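Local coordinates for protein lectin (Lotus tetragonolobus, PDB 2EIG) that probably binds L-fucosyl-containing sugars as a calcium- and manganese-bearing legume seed lectin that assembles from several identical subunits, at the interface of chains A and B. Numbering follows the deposited sequence. Chains: chain A/B, lectin.

Contact 1: the interface of chains A and B. Residues chain A 61-63, 165, 224-226; chain B 183, 185.
A two-fold symmetric homodimer interface brings the sheets of two lectin subunits together here, and within the deposited tetramer it would join chains A and B into a pair. B:Ile183 is the main intruder, lying over the backbone and side chains of two chain A strands. Its backbone N-H donates to the hydroxyl OG1 of A:Thr226 at 2.8 Å, a fairly straight bond with 161° at the hydrogen. With chi1 at -70°, A:Thr226 places this hydroxyl beside its own backbone N and anti to the carbonyl carbon. The nearly eclipsed chi1 of B:Ile183, 6°, makes the exact course of its branches doubtful. As modelled, the CG1 branch of B:Ile183 runs alongside A:Thr224 in the opposite direction, with CG1 3.4 Å from the methyl CG2 of A:Thr224, a short distance that may reflect this doubtful placement. Branch CG2 touches CG2 of A:Ile63 at 3.8 Å, while CD1 lies above the backbone, 3.7 Å from CA of A:Ser225 and 3.8 Å from CA of A:Phe62. Two residues further along the strand, on the same face, B:Thr185 shares a hydrogen bond of 2.6 Å between its OG1 and OG of A:Ser61, with the donor undecided. Its methyl CG2 packs on CB of A:Ser61 at 3.8 Å. In the legume lectin fold, B:Ile183 and B:Thr185 start strand 183-189, and their partners lie at the start of strand 61-72 and the end of strand 214-226 of the back sheet.

Contact 2: the interface of chains A and B. Residues chain A 147, 185-187; chain B 166, 168-169, 171.
A:Lys147 stretches across the subunit interface to meet B:Asp168, B:Thr169 and B:Asp166 in a salt-bridged polar patch that ties chain A to chain B. Beyond CB, its CG passes 3.7 Å from the carboxylate oxygen OD2 of B:Asp168. The chain then bends at chi3 (131°), and CD rests on the methyl CG2 of B:Thr169 at 3.6 Å. CE lies implausibly close to the B:Asp168 carboxylate, and the detailed position of the lysine end is therefore doubtful. The ammonium NZ forms salt bridges with OD2 of B:Asp168 at 2.8 Å and with OD2 of B:Asp166, the latter modelled unusually short. Placed between two carboxylates, the lysine would probably keep its positive charge.

B:Asp166 is gripped at both oxygens. On OD1, the hydroxyl OG1 of A:Thr185 donates at 2.5 Å to the anti lone pair, the one facing away from OD2. From its own chain, OG1 of B:Thr169 donates to the anti lone pair of OD2 at 2.7 Å, and the backbone N of B:Thr169 meets OD2 from above the carboxylate plane at 2.8 Å, 51° out of it. Together these donors should fix the rotation of the carboxylate that the lysine meets. CB of A:Ser187 packs against CG of B:Asp166 at 3.6 Å. B:Asp166 ends strand 158-166, and B:Asp168 and B:Thr169 form the turn leading to strand 171-177; opposite them are strand 183-189 and the first residue of strand 147-150.

Contact 3: the interface of chains A and B. Residues chain A 1-2, 63, 224; chain B 177, 181-183.
The peptide group joining B:Gly181 to B:Gln182 is the flat element here, and chain A and a bridging water approach its carbonyl oxygen from several sides at the subunit boundary of this legume lectin. Over one face stands the methyl CG2 of A:Thr224, 3.2 Å from B:Gly181 O. CB of A:Ser2 comes up beside B:Gly181 O at 3.7 Å. A water lies outward from the oxygen, tilted to the side of the peptide plane opposite the methyl, 2.6 Å from B:Gly181 O. The same water is 2.8 Å from the N-terminal amino nitrogen N of A:Val1, linking the chain start of one subunit to the loop of the other. A positive charge on that terminus would probably strengthen the water link, although its protonation is not seen.

A:Thr224 divides its two branches between different neighbours. Chi1 of -56° swings the hydroxyl beside the backbone N and points the methyl away from it, towards the glycine peptide. The hydroxyl branch meets B:Thr177 tip to tip, with OG1 of A:Thr224 3.9 Å from the methyl CG2 of B:Thr177, too far for more than loose contact. OG1 of B:Thr177 also lies 3.6 Å from the CG2 branch of A:Ile63, whose side chain crosses that of the threonine at an angle. B:Gly181 and B:Gln182 belong to the loop between strands 171-177 and 183-189, which faces strand 2-5 and the end of strand 214-226 in chain A.

Contact 4: the interface of chains A and B. Residues chain A 173, 183, 185-186; chain B 61, 164-167.
Strand 183-189 of chain A, part of the back sheet of the legume lectin fold, lies here against strands 61-72 and 158-166 of chain B. A:Thr185 is the pivot, with its OG1 between B:Ser61 and the carboxylate of B:Asp166. The hydroxyl OG1 of A:Thr185 pairs with OG of B:Ser61 at 2.9 Å, the donor undecided. Chi1 of 61° wedges this hydroxyl between the backbone N and the carbonyl carbon, while the methyl CG2 is turned anti to the carbonyl carbon and packs on CB of B:Ser61 at 3.8 Å and on CG2 of B:Ile164 at 3.9 Å.

A second shell in chain B positions the serine. The backbone N of B:Ser167 donates to OG of B:Ser61 at 3.1 Å, with 161° at the hydrogen, and the hydroxyl OG of B:Ser167 shares another bond with it at 2.9 Å. The serine oxygen is thus held by the turn following the strand as well as by the partner subunit.

The apolar side of the contact is made by A:Thr173 and B:Ile164, whose side chains run past each other in opposite directions. Their CG2 methyls touch at 3.6 Å, and the threonine methyl also comes within 4.1 Å of CB of B:Asp166. A:Thr173 belongs to strand 171-178, beside strand 183-189, while B:Ile164 and B:Asp166 lie near the end of strand 158-166.

Contact 1: the interface of chains A and B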
# COMPACT_ATOMS: atom_id res chain seq x y z
N SER A 61 12.75 -1.36 -9.91
CA SER A 61 12.82 -0.61 -8.67
C SER A 61 13.82 0.49 -8.87
O SER A 61 14.76 0.38 -9.66
CB SER A 61 13.26 -1.48 -7.48
OG SER A 61 12.21 -2.36 -7.15
N PHE A 62 13.64 1.59 -8.14
CA PHE A 62 14.69 2.58 -8.13
C PHE A 62 14.78 3.27 -6.80
O PHE A 62 13.85 3.24 -5.97
CB PHE A 62 14.59 3.58 -9.31
CG PHE A 62 13.37 4.50 -9.29
CD1 PHE A 62 13.36 5.67 -8.53
CD2 PHE A 62 12.26 4.20 -10.07
CE1 PHE A 62 12.24 6.53 -8.53
CE2 PHE A 62 11.13 5.03 -10.07
CZ PHE A 62 11.13 6.20 -9.30
N ILE A 63 15.92 3.90 -6.61
CA ILE A 63 16.05 4.88 -5.58
C ILE A 63 16.70 6.06 -6.23
O ILE A 63 17.60 5.91 -7.00
CB ILE A 63 16.86 4.39 -4.34
CG1 ILE A 63 16.97 5.52 -3.30
CG2 ILE A 63 18.27 3.80 -4.76
CD1 ILE A 63 17.44 5.10 -1.92
N TYR A 165 11.22 3.82 -5.28
CA TYR A 165 10.15 3.03 -5.85
C TYR A 165 10.42 1.56 -5.63
O TYR A 165 11.37 1.01 -6.17
CB TYR A 165 9.97 3.31 -7.35
CG TYR A 165 8.73 2.63 -7.89
CD1 TYR A 165 7.45 3.11 -7.61
CD2 TYR A 165 8.83 1.46 -8.63
CE1 TYR A 165 6.33 2.44 -8.05
CE2 TYR A 165 7.74 0.80 -9.11
CZ TYR A 165 6.49 1.28 -8.82
OH TYR A 165 5.44 0.59 -9.33
N THR A 224 19.59 5.02 -8.85
CA THR A 224 19.91 3.62 -9.16
C THR A 224 18.63 2.91 -9.43
O THR A 224 17.72 2.96 -8.60
CB THR A 224 20.58 2.88 -7.97
OG1 THR A 224 21.74 3.60 -7.59
CG2 THR A 224 20.96 1.45 -8.36
N SER A 225 18.56 2.25 -10.58
CA SER A 225 17.39 1.45 -10.91
C SER A 225 17.80 0.04 -11.30
O SER A 225 18.90 -0.17 -11.83
CB SER A 225 16.49 2.09 -11.98
OG SER A 225 17.14 2.15 -13.25
N THR A 226 16.93 -0.91 -11.03
CA THR A 226 17.20 -2.31 -11.41
C THR A 226 15.96 -2.91 -11.99
O THR A 226 14.93 -2.97 -11.35
CB THR A 226 17.70 -3.19 -10.23
OG1 THR A 226 19.01 -2.78 -9.87
CG2 THR A 226 17.75 -4.68 -10.62
N ILE B 183 20.00 -2.13 -7.32
CA ILE B 183 19.30 -1.93 -6.06
C ILE B 183 18.32 -3.05 -5.87
O ILE B 183 17.72 -3.53 -6.82
CB ILE B 183 18.30 -0.75 -6.03
CG1 ILE B 183 18.11 -0.07 -7.34
CG2 ILE B 183 18.32 0.03 -4.78
CD1 ILE B 183 16.86 -0.46 -7.77
N THR B 185 14.83 -3.64 -3.41
CA THR B 185 13.85 -2.96 -2.60
C THR B 185 12.90 -3.96 -2.00
O THR B 185 12.65 -5.03 -2.56
CB THR B 185 13.01 -1.95 -3.38
OG1 THR B 185 12.38 -2.58 -4.53
CG2 THR B 185 13.80 -0.79 -3.79

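Contact 2: the interface of chains A and B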
# COMPACT_ATOMS: atom_id res chain seq x y z
N LYS A 147 -1.43 12.38 -3.33
CA LYS A 147 -1.11 12.52 -1.92
C LYS A 147 -0.13 13.66 -1.79
O LYS A 147 0.81 13.77 -2.59
CB LYS A 147 -0.48 11.24 -1.38
CG LYS A 147 -0.61 11.08 0.16
CD LYS A 147 0.26 9.87 0.65
CE LYS A 147 1.12 10.34 1.88
NZ LYS A 147 2.05 9.41 2.67
N THR A 185 7.57 13.12 4.73
CA THR A 185 7.50 11.96 3.84
C THR A 185 6.13 11.98 3.25
O THR A 185 5.18 12.56 3.81
CB THR A 185 7.70 10.60 4.57
OG1 THR A 185 6.67 10.42 5.56
CG2 THR A 185 9.12 10.50 5.18
N ILE A 186 6.04 11.31 2.11
CA ILE A 186 4.78 11.09 1.45
C ILE A 186 5.01 9.85 0.59
O ILE A 186 6.15 9.51 0.20
CB ILE A 186 4.28 12.37 0.77
CG1 ILE A 186 2.85 12.22 0.26
CG2 ILE A 186 5.26 12.92 -0.27
CD1 ILE A 186 2.78 11.90 -1.17
N SER A 187 3.93 9.09 0.40
CA SER A 187 4.06 7.79 -0.19
C SER A 187 2.78 7.47 -0.98
O SER A 187 1.68 7.96 -0.65
CB SER A 187 4.44 6.76 0.88
OG SER A 187 4.64 5.49 0.32
N ASP B 166 7.05 6.02 6.12
CA ASP B 166 6.10 7.09 5.89
C ASP B 166 4.93 6.82 6.82
O ASP B 166 4.18 5.88 6.58
CB ASP B 166 5.62 7.09 4.44
CG ASP B 166 4.49 8.10 4.20
OD1 ASP B 166 4.72 9.30 4.46
OD2 ASP B 166 3.37 7.70 3.77
N ASP B 168 2.23 8.75 7.22
CA ASP B 168 0.95 9.00 6.55
C ASP B 168 0.30 7.74 5.97
O ASP B 168 -0.91 7.49 6.20
CB ASP B 168 1.04 10.11 5.48
CG ASP B 168 -0.30 10.36 4.76
OD1 ASP B 168 -1.16 11.07 5.35
OD2 ASP B 168 -0.51 9.84 3.62
N THR B 169 1.07 6.93 5.23
CA THR B 169 0.53 5.70 4.63
C THR B 169 0.94 4.45 5.40
O THR B 169 0.53 3.35 5.04
CB THR B 169 0.93 5.53 3.16
OG1 THR B 169 2.34 5.29 3.08
CG2 THR B 169 0.56 6.72 2.33
N ILE B 171 3.91 3.02 5.56
CA ILE B 171 4.76 2.11 4.81
C ILE B 171 6.21 2.25 5.24
O ILE B 171 6.73 3.35 5.39
CB ILE B 171 4.54 2.25 3.27
CG1 ILE B 171 3.24 1.55 2.87
CG2 ILE B 171 5.74 1.64 2.48
CD1 ILE B 171 2.37 2.33 1.86

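Contact 3: the interface of chains A and B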
# COMPACT_ATOMS: atom_id res chain seq x y z
N VAL A 1 20.11 1.12 -14.25
CA VAL A 1 20.79 2.41 -14.56
C VAL A 1 21.38 2.88 -13.24
O VAL A 1 20.76 2.78 -12.18
CB VAL A 1 19.81 3.45 -15.18
CG1 VAL A 1 20.40 4.86 -15.20
CG2 VAL A 1 19.39 3.01 -16.58
N SER A 2 22.61 3.34 -13.28
CA SER A 2 23.25 3.88 -12.07
C SER A 2 24.04 5.14 -12.43
O SER A 2 24.87 5.12 -13.33
CB SER A 2 24.17 2.82 -11.47
OG SER A 2 24.95 3.36 -10.43
N ILE A 63 15.92 3.90 -6.61
CA ILE A 63 16.05 4.88 -5.58
C ILE A 63 16.70 6.06 -6.23
O ILE A 63 17.60 5.91 -7.00
CB ILE A 63 16.86 4.39 -4.34
CG1 ILE A 63 16.97 5.52 -3.30
CG2 ILE A 63 18.27 3.80 -4.76
CD1 ILE A 63 17.44 5.10 -1.92
N THR A 224 19.59 5.02 -8.85
CA THR A 224 19.91 3.62 -9.16
C THR A 224 18.63 2.91 -9.43
O THR A 224 17.72 2.96 -8.60
CB THR A 224 20.58 2.88 -7.97
OG1 THR A 224 21.74 3.60 -7.59
CG2 THR A 224 20.96 1.45 -8.36
N THR B 177 21.44 -0.28 -2.13
CA THR B 177 22.25 -0.05 -3.29
C THR B 177 23.51 -0.89 -3.18
O THR B 177 24.30 -0.78 -2.24
CB THR B 177 22.46 1.41 -3.52
OG1 THR B 177 21.18 1.98 -3.84
CG2 THR B 177 23.41 1.62 -4.72
N GLY B 181 25.98 -1.39 -8.62
CA GLY B 181 25.04 -0.41 -9.24
C GLY B 181 23.61 -0.92 -9.41
O GLY B 181 22.80 -0.37 -10.19
N GLN B 182 23.31 -2.03 -8.75
CA GLN B 182 21.95 -2.54 -8.72
C GLN B 182 21.34 -2.12 -7.40
O GLN B 182 22.06 -1.81 -6.47
CB GLN B 182 21.92 -4.07 -8.89
CG GLN B 182 22.46 -4.49 -10.27
CD GLN B 182 22.23 -5.97 -10.58
OE1 GLN B 182 21.47 -6.66 -9.87
NE2 GLN B 182 22.86 -6.46 -11.67
N ILE B 183 20.00 -2.13 -7.32
CA ILE B 183 19.30 -1.93 -6.06
C ILE B 183 18.32 -3.05 -5.87
O ILE B 183 17.72 -3.53 -6.82
CB ILE B 183 18.30 -0.75 -6.03
CG1 ILE B 183 18.11 -0.07 -7.34
CG2 ILE B 183 18.32 0.03 -4.78
CD1 ILE B 183 16.86 -0.46 -7.77
O HOH W 1 22.04 -0.08 -12.69

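Contact 4: the interface of chains A and B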
# COMPACT_ATOMS: atom_id res chain seq x y z
N THR A 173 7.84 6.16 -2.54
CA THR A 173 7.91 6.85 -1.26
C THR A 173 8.95 7.94 -1.32
O THR A 173 10.06 7.75 -1.82
CB THR A 173 8.22 5.87 -0.12
OG1 THR A 173 7.24 4.86 -0.14
CG2 THR A 173 8.14 6.56 1.25
N ILE A 183 12.08 15.76 8.87
CA ILE A 183 11.82 15.15 7.55
C ILE A 183 10.33 15.20 7.28
O ILE A 183 9.53 15.20 8.21
CB ILE A 183 12.07 13.61 7.45
CG1 ILE A 183 12.41 12.98 8.76
CG2 ILE A 183 12.72 13.20 6.22
CD1 ILE A 183 11.13 12.51 9.30
N THR A 185 7.57 13.12 4.73
CA THR A 185 7.50 11.96 3.84
C THR A 185 6.13 11.98 3.25
O THR A 185 5.18 12.56 3.81
CB THR A 185 7.70 10.60 4.57
OG1 THR A 185 6.67 10.42 5.56
CG2 THR A 185 9.12 10.50 5.18
N ILE A 186 6.04 11.31 2.11
CA ILE A 186 4.78 11.09 1.45
C ILE A 186 5.01 9.85 0.59
O ILE A 186 6.15 9.51 0.20
CB ILE A 186 4.28 12.37 0.77
CG1 ILE A 186 2.85 12.22 0.26
CG2 ILE A 186 5.26 12.92 -0.27
CD1 ILE A 186 2.78 11.90 -1.17
N SER B 61 7.56 9.85 11.10
CA SER B 61 8.07 9.38 9.82
C SER B 61 9.56 9.43 10.04
O SER B 61 10.03 10.22 10.85
CB SER B 61 7.68 10.35 8.71
OG SER B 61 6.30 10.24 8.39
N ILE B 164 12.89 4.13 4.58
CA ILE B 164 11.99 5.25 4.81
C ILE B 164 10.75 4.69 5.41
O ILE B 164 10.16 3.75 4.87
CB ILE B 164 11.59 6.05 3.51
CG1 ILE B 164 12.83 6.67 2.82
CG2 ILE B 164 10.51 7.15 3.85
CD1 ILE B 164 12.60 7.20 1.40
N TYR B 165 10.34 5.29 6.51
CA TYR B 165 9.02 5.02 7.06
C TYR B 165 8.12 6.21 6.88
O TYR B 165 8.39 7.28 7.39
CB TYR B 165 9.07 4.69 8.56
CG TYR B 165 7.70 4.35 9.08
CD1 TYR B 165 7.14 3.12 8.79
CD2 TYR B 165 6.94 5.28 9.84
CE1 TYR B 165 5.88 2.78 9.23
CE2 TYR B 165 5.62 4.93 10.29
CZ TYR B 165 5.12 3.66 9.97
OH TYR B 165 3.89 3.20 10.36
N ASP B 166 7.05 6.02 6.12
CA ASP B 166 6.10 7.09 5.89
C ASP B 166 4.93 6.82 6.82
O ASP B 166 4.18 5.88 6.58
CB ASP B 166 5.62 7.09 4.44
CG ASP B 166 4.49 8.10 4.20
OD1 ASP B 166 4.72 9.30 4.46
OD2 ASP B 166 3.37 7.70 3.77
N SER B 167 4.79 7.65 7.85
CA SER B 167 3.67 7.53 8.80
C SER B 167 2.32 7.79 8.13
O SER B 167 1.38 7.10 8.45
CB SER B 167 3.81 8.46 10.00
OG SER B 167 3.76 9.83 9.62

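Contacts 1 and 3 adjoin, their C-alpha centres about 5 Å apart, and share A:Ile63, A:Thr224 and B:Ile183. Contacts 2 and 4 form a similar pair, also about 5 Å apart, through A:Thr185, A:Ile186 and B:Asp166. The two pairs are separated by about 17 to 22 Å between centres. Strand 183-189 serves at both ends, given by chain B in contacts 1 and 3 and by chain A in contacts 2 and 4. The serine–threonine pair of contact 1 returns in contact 4 with the chains exchanged, and the salt bridges of contact 2 have a twin likewise, so similar links are expected at both ends.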